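Local coordinates for protein alpha-2,3-sialyltransferase (Campylobacter jejuni, PDB 2P2V) that probably transfers sialic acid from CMP-sialic acid to the 3-position hydroxyl of an acceptor sugar, as the catalytic part of a longer, membrane-associated protein, at residues V45-F51 against I63-N69; Q50-E54 against E88-K92. All coordinates share one frame; numbering follows the deposited sequence.

Contact 1. Residues V45-F51 against I63-N69; sequences VFRCNQF and IKAVFFN. With CSF (cytidine-5'-monophosphate-3-fluoro-N-acetyl-neuraminic acid), chain O; EDO (1,2-ethanediol), chain D.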
loop_
_atom_site.group_PDB
_atom_site.type_symbol
_atom_site.label_atom_id
_atom_site.label_comp_id
_atom_site.label_asym_id
_atom_site.label_seq_id
_atom_site.Cartn_x
_atom_site.Cartn_y
_atom_site.Cartn_z
ATOM N N VAL A 45 -7.448 -34.154 -4.396
ATOM C CA VAL A 45 -6.225 -34.460 -5.093
ATOM C C VAL A 45 -5.539 -33.095 -5.444
ATOM O O VAL A 45 -6.244 -32.181 -5.879
ATOM C CB VAL A 45 -6.543 -35.113 -6.428
ATOM C CG1 VAL A 45 -5.296 -35.370 -7.146
ATOM C CG2 VAL A 45 -7.329 -36.473 -6.238
ATOM N N PHE A 46 -4.216 -33.014 -5.299
ATOM C CA PHE A 46 -3.438 -31.839 -5.772
ATOM C C PHE A 46 -2.523 -32.335 -6.878
ATOM O O PHE A 46 -1.910 -33.422 -6.770
ATOM C CB PHE A 46 -2.575 -31.251 -4.660
ATOM C CG PHE A 46 -3.299 -30.374 -3.642
ATOM C CD1 PHE A 46 -4.647 -30.087 -3.714
ATOM C CD2 PHE A 46 -2.550 -29.845 -2.584
ATOM C CE1 PHE A 46 -5.252 -29.268 -2.723
ATOM C CE2 PHE A 46 -3.120 -29.040 -1.611
ATOM C CZ PHE A 46 -4.476 -28.736 -1.684
ATOM N N ARG A 47 -2.434 -31.571 -7.974
ATOM C CA ARG A 47 -1.508 -31.926 -9.040
ATOM C C ARG A 47 -0.684 -30.676 -9.373
ATOM O O ARG A 47 -1.065 -29.551 -9.029
ATOM C CB ARG A 47 -2.270 -32.333 -10.314
ATOM C CG ARG A 47 -3.312 -33.520 -10.195
ATOM C CD ARG A 47 -2.601 -34.799 -9.794
ATOM N NE ARG A 47 -1.571 -35.293 -10.716
ATOM C CZ ARG A 47 -1.816 -36.053 -11.784
ATOM N NH1 ARG A 47 -3.044 -36.378 -12.104
ATOM N NH2 ARG A 47 -0.815 -36.511 -12.523
ATOM N N CYS A 48 0.443 -30.859 -10.073
ATOM C CA CYS A 48 1.261 -29.703 -10.332
ATOM C C CYS A 48 1.777 -29.756 -11.760
ATOM O O CYS A 48 1.782 -30.836 -12.384
ATOM C CB CYS A 48 2.464 -29.643 -9.384
ATOM S SG CYS A 48 3.652 -30.999 -9.455
ATOM N N ASN A 49 2.204 -28.593 -12.234
ATOM C CA ASN A 49 3.034 -28.523 -13.435
ATOM C C ASN A 49 2.423 -29.300 -14.610
ATOM O O ASN A 49 1.258 -29.068 -14.920
ATOM C CB ASN A 49 4.466 -28.903 -13.088
ATOM C CG ASN A 49 5.071 -27.989 -11.999
ATOM O OD1 ASN A 49 4.579 -26.893 -11.748
ATOM N ND2 ASN A 49 6.149 -28.432 -11.385
ATOM N N GLN A 50 3.216 -30.145 -15.301
ATOM C CA GLN A 50 2.695 -30.812 -16.492
ATOM C C GLN A 50 1.917 -32.109 -16.183
ATOM O O GLN A 50 2.122 -33.120 -16.841
ATOM C CB GLN A 50 3.833 -31.074 -17.476
ATOM C CG GLN A 50 4.351 -29.817 -18.141
ATOM C CD GLN A 50 5.344 -29.026 -17.269
ATOM O OE1 GLN A 50 4.976 -28.014 -16.684
ATOM N NE2 GLN A 50 6.611 -29.470 -17.211
ATOM N N PHE A 51 0.994 -32.084 -15.220
ATOM C CA PHE A 51 0.261 -33.292 -14.846
ATOM C C PHE A 51 -0.564 -33.848 -16.034
ATOM O O PHE A 51 -0.782 -35.064 -16.171
ATOM C CB PHE A 51 -0.650 -33.016 -13.613
ATOM C CG PHE A 51 -1.764 -32.079 -13.897
ATOM C CD1 PHE A 51 -1.608 -30.705 -13.719
ATOM C CD2 PHE A 51 -2.970 -32.553 -14.388
ATOM C CE1 PHE A 51 -2.636 -29.820 -14.063
ATOM C CE2 PHE A 51 -4.012 -31.687 -14.724
ATOM C CZ PHE A 51 -3.840 -30.304 -14.568
ATOM N N ILE A 63 -9.630 -32.506 -9.839
ATOM C CA ILE A 63 -8.502 -31.927 -9.124
ATOM C C ILE A 63 -8.954 -30.798 -8.175
ATOM O O ILE A 63 -9.645 -29.835 -8.592
ATOM C CB ILE A 63 -7.360 -31.453 -10.120
ATOM C CG1 ILE A 63 -6.883 -32.607 -10.997
ATOM C CG2 ILE A 63 -6.205 -30.953 -9.284
ATOM C CD1 ILE A 63 -6.111 -32.164 -12.283
ATOM N N LYS A 64 -8.637 -30.914 -6.885
ATOM C CA LYS A 64 -8.969 -29.883 -5.959
ATOM C C LYS A 64 -8.108 -28.626 -6.187
ATOM O O LYS A 64 -8.628 -27.517 -6.160
ATOM C CB LYS A 64 -8.825 -30.358 -4.485
ATOM C CG LYS A 64 -9.301 -29.343 -3.448
ATOM C CD LYS A 64 -10.848 -29.140 -3.403
ATOM C CE LYS A 64 -11.278 -28.427 -2.124
ATOM N NZ LYS A 64 -12.767 -28.317 -2.057
ATOM N N ALA A 65 -6.815 -28.778 -6.412
ATOM C CA ALA A 65 -6.041 -27.567 -6.753
ATOM C C ALA A 65 -4.938 -28.014 -7.672
ATOM O O ALA A 65 -4.368 -29.075 -7.488
ATOM C CB ALA A 65 -5.427 -26.933 -5.576
ATOM N N VAL A 66 -4.563 -27.131 -8.596
ATOM C CA VAL A 66 -3.363 -27.364 -9.356
ATOM C C VAL A 66 -2.361 -26.307 -9.007
ATOM O O VAL A 66 -2.741 -25.205 -8.583
ATOM C CB VAL A 66 -3.599 -27.269 -10.930
ATOM C CG1 VAL A 66 -4.487 -28.450 -11.453
ATOM C CG2 VAL A 66 -4.202 -25.916 -11.317
ATOM N N PHE A 67 -1.074 -26.597 -9.259
ATOM C CA PHE A 67 -0.018 -25.696 -8.788
ATOM C C PHE A 67 0.948 -25.520 -9.921
ATOM O O PHE A 67 1.428 -26.511 -10.469
ATOM C CB PHE A 67 0.760 -26.292 -7.614
ATOM C CG PHE A 67 -0.065 -26.414 -6.361
ATOM C CD1 PHE A 67 -1.005 -27.435 -6.267
ATOM C CD2 PHE A 67 0.063 -25.486 -5.340
ATOM C CE1 PHE A 67 -1.823 -27.498 -5.098
ATOM C CE2 PHE A 67 -0.756 -25.546 -4.199
ATOM C CZ PHE A 67 -1.668 -26.540 -4.110
ATOM N N PHE A 68 1.266 -24.269 -10.209
ATOM C CA PHE A 68 2.179 -23.948 -11.363
ATOM C C PHE A 68 3.233 -22.932 -10.946
ATOM O O PHE A 68 3.002 -22.031 -10.104
ATOM C CB PHE A 68 1.353 -23.310 -12.514
ATOM C CG PHE A 68 0.254 -24.193 -13.086
ATOM C CD1 PHE A 68 0.513 -25.490 -13.599
ATOM C CD2 PHE A 68 -1.049 -23.732 -13.103
ATOM C CE1 PHE A 68 -0.528 -26.286 -14.091
ATOM C CE2 PHE A 68 -2.070 -24.498 -13.653
ATOM C CZ PHE A 68 -1.789 -25.797 -14.163
ATOM N N ASN A 69 4.402 -23.013 -11.593
ATOM C CA ASN A 69 5.513 -22.141 -11.295
ATOM C C ASN A 69 5.367 -20.786 -12.023
ATOM O O ASN A 69 4.743 -20.688 -13.101
ATOM C CB ASN A 69 6.852 -22.830 -11.736
ATOM C CG ASN A 69 7.229 -24.048 -10.818
ATOM O OD1 ASN A 69 6.776 -24.158 -9.659
ATOM N ND2 ASN A 69 8.010 -24.957 -11.351
HETATM C C5A CSF O . 11.760 -28.210 -12.889
HETATM C C4A CSF O . 12.104 -29.253 -11.832
HETATM C C2A CSF O . 9.774 -28.995 -10.794
HETATM O O6A CSF O . 9.502 -28.113 -11.905
HETATM C C6A CSF O . 10.243 -28.274 -13.143
HETATM C C3A CSF O . 11.281 -29.050 -10.550
HETATM O O4A CSF O . 13.473 -29.117 -11.478
HETATM N N5A CSF O . 12.493 -28.597 -14.113
HETATM C C7A CSF O . 9.772 -27.176 -14.089
HETATM C C8A CSF O . 8.263 -27.245 -14.291
HETATM C C9A CSF O . 7.745 -26.082 -15.162
HETATM O O9A CSF O . 6.332 -26.214 -15.447
HETATM O O8A CSF O . 7.927 -28.558 -14.842
HETATM O O7A CSF O . 10.200 -25.905 -13.569
HETATM C C1A CSF O . 9.181 -28.412 -9.520
HETATM O OBA CSF O . 9.558 -28.934 -8.433
HETATM O OAA CSF O . 8.357 -27.461 -9.613
HETATM O O1A CSF O . 9.209 -30.324 -10.880
HETATM O O2A CSF O . 9.845 -31.885 -12.691
HETATM N N1 CSF O . 9.099 -35.505 -9.327
HETATM C C2 CSF O . 10.023 -36.396 -8.702
HETATM N N3 CSF O . 10.817 -37.215 -9.455
HETATM C C4 CSF O . 10.709 -37.198 -10.803
HETATM C C5 CSF O . 9.806 -36.333 -11.435
HETATM C C6 CSF O . 9.001 -35.492 -10.672
HETATM C "C3'" CSF O . 8.433 -32.280 -8.539
HETATM C "C2'" CSF O . 8.949 -33.494 -7.791
HETATM C "C1'" CSF O . 8.229 -34.642 -8.499
HETATM O "O4'" CSF O . 7.142 -34.103 -9.283
HETATM C "C4'" CSF O . 7.085 -32.686 -9.121
HETATM P PA CSF O . 8.635 -31.160 -12.153
HETATM O "O5'" CSF O . 7.704 -32.296 -11.454
HETATM C "C5'" CSF O . 6.748 -31.992 -10.440
HETATM O "O3'" CSF O . 8.230 -31.189 -7.648
HETATM O "O2'" CSF O . 8.551 -33.425 -6.394
HETATM N N4 CSF O . 11.488 -38.016 -11.575
HETATM O O2 CSF O . 10.126 -36.391 -7.443
HETATM O O3A CSF O . 7.709 -30.371 -13.034
HETATM C C10 CSF O . 12.922 -27.608 -14.918
HETATM O O10 CSF O . 12.717 -26.406 -14.693
HETATM C C11 CSF O . 13.670 -28.062 -16.150
HETATM F F3A CSF O . 11.634 -27.861 -9.951
HETATM C C1 EDO D . 7.710 -24.607 -6.647
HETATM O O1 EDO D . 8.518 -23.654 -7.370
HETATM C C2 EDO D . 8.589 -25.265 -5.600
HETATM O O2 EDO D . 9.969 -25.060 -5.942
HETATM O O HOH W 1 4.450 -25.708 -9.035
HETATM O O HOH W 2 4.248 -25.185 -13.711
#
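Asn-49 and Phe-67 meet where two neighbouring parallel strands end: the backbone N of Asn-49 donates to Phe-67 O at 2.8 Å. Earlier in the strands, Arg-47 N donates to Ala-65 O, while Phe-67 N returns a weak bond to Arg-47 O.

The side chain of Asn-49 then leaves the sheet for the bound CMP-3-fluoro-sialic acid. Its CB packs 3.6 Å from phosphate oxygen O3A of the ligand. CG, beside the backbone N and opposite the carbonyl carbon (chi1 -58°), neighbours the same O3A, a placement that brings the amide to the ligand. OD1 accepts from two waters, both of which also bind Asn-69. ND2 bridges the sugar nucleotide, donating to O3A at 3.0 Å and to the carboxylate oxygen OAA at 3.0 Å. An amide suits this place because its two ends take opposite roles. Asn-69 ND2 makes a second, straighter bond to OAA (168°), so two amides share one carboxylate oxygen.

Apolar side chains pack on both faces of this strand pair. Phe-67 CE1 lies over one face of the Phe-46 ring, 3.5 Å from CD2, with the planes at 54°. On the face of Arg-47 and Val-66, the Phe-51 ring turns back over strand 62-68, where it meets Ile-63 CD1 and Val-66 CG1.

A ligand site at the carboxyl-terminal ends of parallel strands is characteristic of Rossmann-like nucleotide-sugar glycosyltransferases.

Contact 2. Residues Q50-E54 against E88-K92; sequences QFYFE and EYEIK. With CSF (cytidine-5'-monophosphate-3-fluoro-N-acetyl-neuraminic acid), chain O.
Tyr-89 and Phe-51 have the most surface buried here, and they meet as a T-shaped (edge-to-face) pair. The CE2 corner of Phe-51 stands over the centre of the Tyr-89 ring, 3.7 Å from CZ. With ring planes at 81° and centroids 5.1 Å apart, the weakly positive C-H rim of the phenylalanine points into the electron-rich face of the tyrosine. A flat, apolar ring suits this place, since it can offer its edge here and still fill the interior beside strand 62-68. Phe-51 CG sits between its backbone N and carbonyl carbon (chi1 67°), which directs the ring from the 3-10 turn toward Tyr-89 and the start of strand 90-96. Ile-91 CD1 also lies at the edge of this ring, with 4.3 Å to CZ.

Glu-54 supplies the polar part of the contact. Its chain, extended beyond CG, reaches to meet Tyr-89 at the ring edge, with OE2 near the ring plane and the carboxylate only modestly tilted from it. Tyr-89 OH donates to Glu-54 OE2 at 2.6 Å, approaching its anti side from 29° out of the carboxylate plane. Glu-54 OE1 forms a salt bridge with Arg-47, so the two oxygens of this buried carboxylate have different partners. That pairing would be expected to favour the charged form of the acid. Tyrosine suits its place because its ring receives Phe-51 while its hydroxyl reaches the acid. Tyr-52 CB adds a looser apolar touch at Tyr-89 CE2, 4.1 Å away.

Tyr-57 makes another edge-to-face pair with Tyr-89, extending the aromatic cluster. The arrangement joins the 3-10 turn that follows strand 44-48 to the start of strand 90-96, as part of the buried, largely aromatic layer, one carboxylate included, beside the parallel sheet of a Rossmann-like alpha/beta domain.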
loop_
_atom_site.group_PDB
_atom_site.type_symbol
_atom_site.label_atom_id
_atom_site.label_comp_id
_atom_site.label_asym_id
_atom_site.label_seq_id
_atom_site.Cartn_x
_atom_site.Cartn_y
_atom_site.Cartn_z
ATOM N N GLN A 50 3.216 -30.145 -15.301
ATOM C CA GLN A 50 2.695 -30.812 -16.492
ATOM C C GLN A 50 1.917 -32.109 -16.183
ATOM O O GLN A 50 2.122 -33.120 -16.841
ATOM C CB GLN A 50 3.833 -31.074 -17.476
ATOM C CG GLN A 50 4.351 -29.817 -18.141
ATOM C CD GLN A 50 5.344 -29.026 -17.269
ATOM O OE1 GLN A 50 4.976 -28.014 -16.684
ATOM N NE2 GLN A 50 6.611 -29.470 -17.211
ATOM N N PHE A 51 0.994 -32.084 -15.220
ATOM C CA PHE A 51 0.261 -33.292 -14.846
ATOM C C PHE A 51 -0.564 -33.848 -16.034
ATOM O O PHE A 51 -0.782 -35.064 -16.171
ATOM C CB PHE A 51 -0.650 -33.016 -13.613
ATOM C CG PHE A 51 -1.764 -32.079 -13.897
ATOM C CD1 PHE A 51 -1.608 -30.705 -13.719
ATOM C CD2 PHE A 51 -2.970 -32.553 -14.388
ATOM C CE1 PHE A 51 -2.636 -29.820 -14.063
ATOM C CE2 PHE A 51 -4.012 -31.687 -14.724
ATOM C CZ PHE A 51 -3.840 -30.304 -14.568
ATOM N N TYR A 52 -1.064 -32.940 -16.863
ATOM C CA TYR A 52 -1.989 -33.269 -17.960
ATOM C C TYR A 52 -1.277 -33.974 -19.125
ATOM O O TYR A 52 -1.941 -34.439 -20.075
ATOM C CB TYR A 52 -2.668 -31.994 -18.504
ATOM C CG TYR A 52 -1.704 -30.860 -18.750
ATOM C CD1 TYR A 52 -1.361 -29.974 -17.720
ATOM C CD2 TYR A 52 -1.135 -30.668 -19.998
ATOM C CE1 TYR A 52 -0.477 -28.969 -17.901
ATOM C CE2 TYR A 52 -0.232 -29.660 -20.194
ATOM C CZ TYR A 52 0.095 -28.795 -19.147
ATOM O OH TYR A 52 0.980 -27.758 -19.341
ATOM N N PHE A 53 0.042 -34.029 -19.052
ATOM C CA PHE A 53 0.842 -34.872 -19.955
ATOM C C PHE A 53 0.496 -36.363 -19.781
ATOM O O PHE A 53 0.738 -37.169 -20.699
ATOM C CB PHE A 53 2.330 -34.687 -19.698
ATOM C CG PHE A 53 2.966 -33.495 -20.402
ATOM C CD1 PHE A 53 2.306 -32.270 -20.516
ATOM C CD2 PHE A 53 4.261 -33.597 -20.906
ATOM C CE1 PHE A 53 2.931 -31.169 -21.115
ATOM C CE2 PHE A 53 4.893 -32.496 -21.556
ATOM C CZ PHE A 53 4.216 -31.290 -21.650
ATOM N N GLU A 54 -0.088 -36.728 -18.633
ATOM C CA GLU A 54 -0.491 -38.118 -18.358
ATOM C C GLU A 54 -1.398 -38.673 -19.448
ATOM O O GLU A 54 -2.314 -37.990 -19.915
ATOM C CB GLU A 54 -1.177 -38.248 -16.971
ATOM C CG GLU A 54 -2.549 -37.599 -16.879
ATOM C CD GLU A 54 -3.141 -37.661 -15.479
ATOM O OE1 GLU A 54 -2.439 -38.175 -14.580
ATOM O OE2 GLU A 54 -4.316 -37.214 -15.274
ATOM N N GLU A 88 -11.696 -31.914 -19.842
ATOM C CA GLU A 88 -10.669 -32.904 -19.601
ATOM C C GLU A 88 -10.457 -33.085 -18.111
ATOM O O GLU A 88 -10.262 -34.197 -17.650
ATOM C CB GLU A 88 -9.371 -32.565 -20.322
ATOM C CG GLU A 88 -9.631 -32.516 -21.808
ATOM C CD GLU A 88 -8.423 -32.467 -22.703
ATOM O OE1 GLU A 88 -7.307 -32.823 -22.325
ATOM O OE2 GLU A 88 -8.632 -32.109 -23.870
ATOM N N TYR A 89 -10.531 -31.991 -17.357
ATOM C CA TYR A 89 -10.506 -32.070 -15.901
ATOM C C TYR A 89 -11.433 -31.054 -15.320
ATOM O O TYR A 89 -11.795 -30.063 -15.973
ATOM C CB TYR A 89 -9.107 -31.796 -15.360
ATOM C CG TYR A 89 -8.003 -32.749 -15.776
ATOM C CD1 TYR A 89 -7.594 -33.773 -14.935
ATOM C CD2 TYR A 89 -7.297 -32.564 -16.973
ATOM C CE1 TYR A 89 -6.550 -34.629 -15.273
ATOM C CE2 TYR A 89 -6.293 -33.399 -17.330
ATOM C CZ TYR A 89 -5.878 -34.418 -16.466
ATOM O OH TYR A 89 -4.815 -35.230 -16.840
ATOM N N GLU A 90 -11.772 -31.288 -14.054
ATOM C CA GLU A 90 -12.452 -30.332 -13.235
ATOM C C GLU A 90 -11.375 -29.853 -12.264
ATOM O O GLU A 90 -10.728 -30.666 -11.567
ATOM C CB GLU A 90 -13.542 -31.060 -12.465
ATOM C CG GLU A 90 -14.408 -30.177 -11.632
ATOM C CD GLU A 90 -15.370 -31.019 -10.846
ATOM O OE1 GLU A 90 -16.235 -31.666 -11.503
ATOM O OE2 GLU A 90 -15.208 -31.071 -9.595
ATOM N N ILE A 91 -11.169 -28.541 -12.228
ATOM C CA ILE A 91 -10.088 -27.941 -11.421
ATOM C C ILE A 91 -10.736 -26.886 -10.574
ATOM O O ILE A 91 -11.301 -25.889 -11.116
ATOM C CB ILE A 91 -9.021 -27.331 -12.324
ATOM C CG1 ILE A 91 -8.369 -28.438 -13.153
ATOM C CG2 ILE A 91 -7.958 -26.569 -11.456
ATOM C CD1 ILE A 91 -7.428 -27.964 -14.279
ATOM N N LYS A 92 -10.722 -27.091 -9.249
ATOM C CA LYS A 92 -11.375 -26.166 -8.356
ATOM C C LYS A 92 -10.587 -24.931 -7.953
ATOM O O LYS A 92 -11.186 -23.924 -7.584
ATOM C CB LYS A 92 -11.952 -26.865 -7.118
ATOM C CG LYS A 92 -13.095 -27.820 -7.506
ATOM C CD LYS A 92 -13.358 -28.807 -6.363
ATOM C CE LYS A 92 -14.716 -29.470 -6.528
ATOM N NZ LYS A 92 -15.776 -28.428 -6.424
HETATM C C5A CSF O . 11.760 -28.210 -12.889
HETATM C C4A CSF O . 12.104 -29.253 -11.832
HETATM C C2A CSF O . 9.774 -28.995 -10.794
HETATM O O6A CSF O . 9.502 -28.113 -11.905
HETATM C C6A CSF O . 10.243 -28.274 -13.143
HETATM C C3A CSF O . 11.281 -29.050 -10.550
HETATM O O4A CSF O . 13.473 -29.117 -11.478
HETATM N N5A CSF O . 12.493 -28.597 -14.113
HETATM C C7A CSF O . 9.772 -27.176 -14.089
HETATM C C8A CSF O . 8.263 -27.245 -14.291
HETATM C C9A CSF O . 7.745 -26.082 -15.162
HETATM O O9A CSF O . 6.332 -26.214 -15.447
HETATM O O8A CSF O . 7.927 -28.558 -14.842
HETATM O O7A CSF O . 10.200 -25.905 -13.569
HETATM C C1A CSF O . 9.181 -28.412 -9.520
HETATM O OBA CSF O . 9.558 -28.934 -8.433
HETATM O OAA CSF O . 8.357 -27.461 -9.613
HETATM O O1A CSF O . 9.209 -30.324 -10.880
HETATM O O2A CSF O . 9.845 -31.885 -12.691
HETATM N N1 CSF O . 9.099 -35.505 -9.327
HETATM C C2 CSF O . 10.023 -36.396 -8.702
HETATM N N3 CSF O . 10.817 -37.215 -9.455
HETATM C C4 CSF O . 10.709 -37.198 -10.803
HETATM C C5 CSF O . 9.806 -36.333 -11.435
HETATM C C6 CSF O . 9.001 -35.492 -10.672
HETATM C "C3'" CSF O . 8.433 -32.280 -8.539
HETATM C "C2'" CSF O . 8.949 -33.494 -7.791
HETATM C "C1'" CSF O . 8.229 -34.642 -8.499
HETATM O "O4'" CSF O . 7.142 -34.103 -9.283
HETATM C "C4'" CSF O . 7.085 -32.686 -9.121
HETATM P PA CSF O . 8.635 -31.160 -12.153
HETATM O "O5'" CSF O . 7.704 -32.296 -11.454
HETATM C "C5'" CSF O . 6.748 -31.992 -10.440
HETATM O "O3'" CSF O . 8.230 -31.189 -7.648
HETATM O "O2'" CSF O . 8.551 -33.425 -6.394
HETATM N N4 CSF O . 11.488 -38.016 -11.575
HETATM O O2 CSF O . 10.126 -36.391 -7.443
HETATM O O3A CSF O . 7.709 -30.371 -13.034
HETATM C C10 CSF O . 12.922 -27.608 -14.918
HETATM O O10 CSF O . 12.717 -26.406 -14.693
HETATM C C11 CSF O . 13.670 -28.062 -16.150
HETATM F F3A CSF O . 11.634 -27.861 -9.951
#

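How the contacts relate
Both contacts are buried, but contact 1 lies close to the centre of the chain, whereas the centre of contact 2 lies about 11 Å from the chain centre. Contact 1 joins adjacent strands through parallel-strand backbone bonds, some of them weak, and ends in amides facing the ligand. Contact 2 has no backbone pairing between its segments and depends on aromatic packing and a phenol-carboxylate bond. They share Gln-50 and Phe-51: Gln-50 grips the sugar glycerol tail, with OE1 accepting from O9A and NE2 donating to O8A, while Phe-51 packs against both partner strands. Strand 62-68 lies next to 90-96, and Ile-63 CD1 packs 3.4 Å from Tyr-89 CD1, making the two apolar clusters continuous.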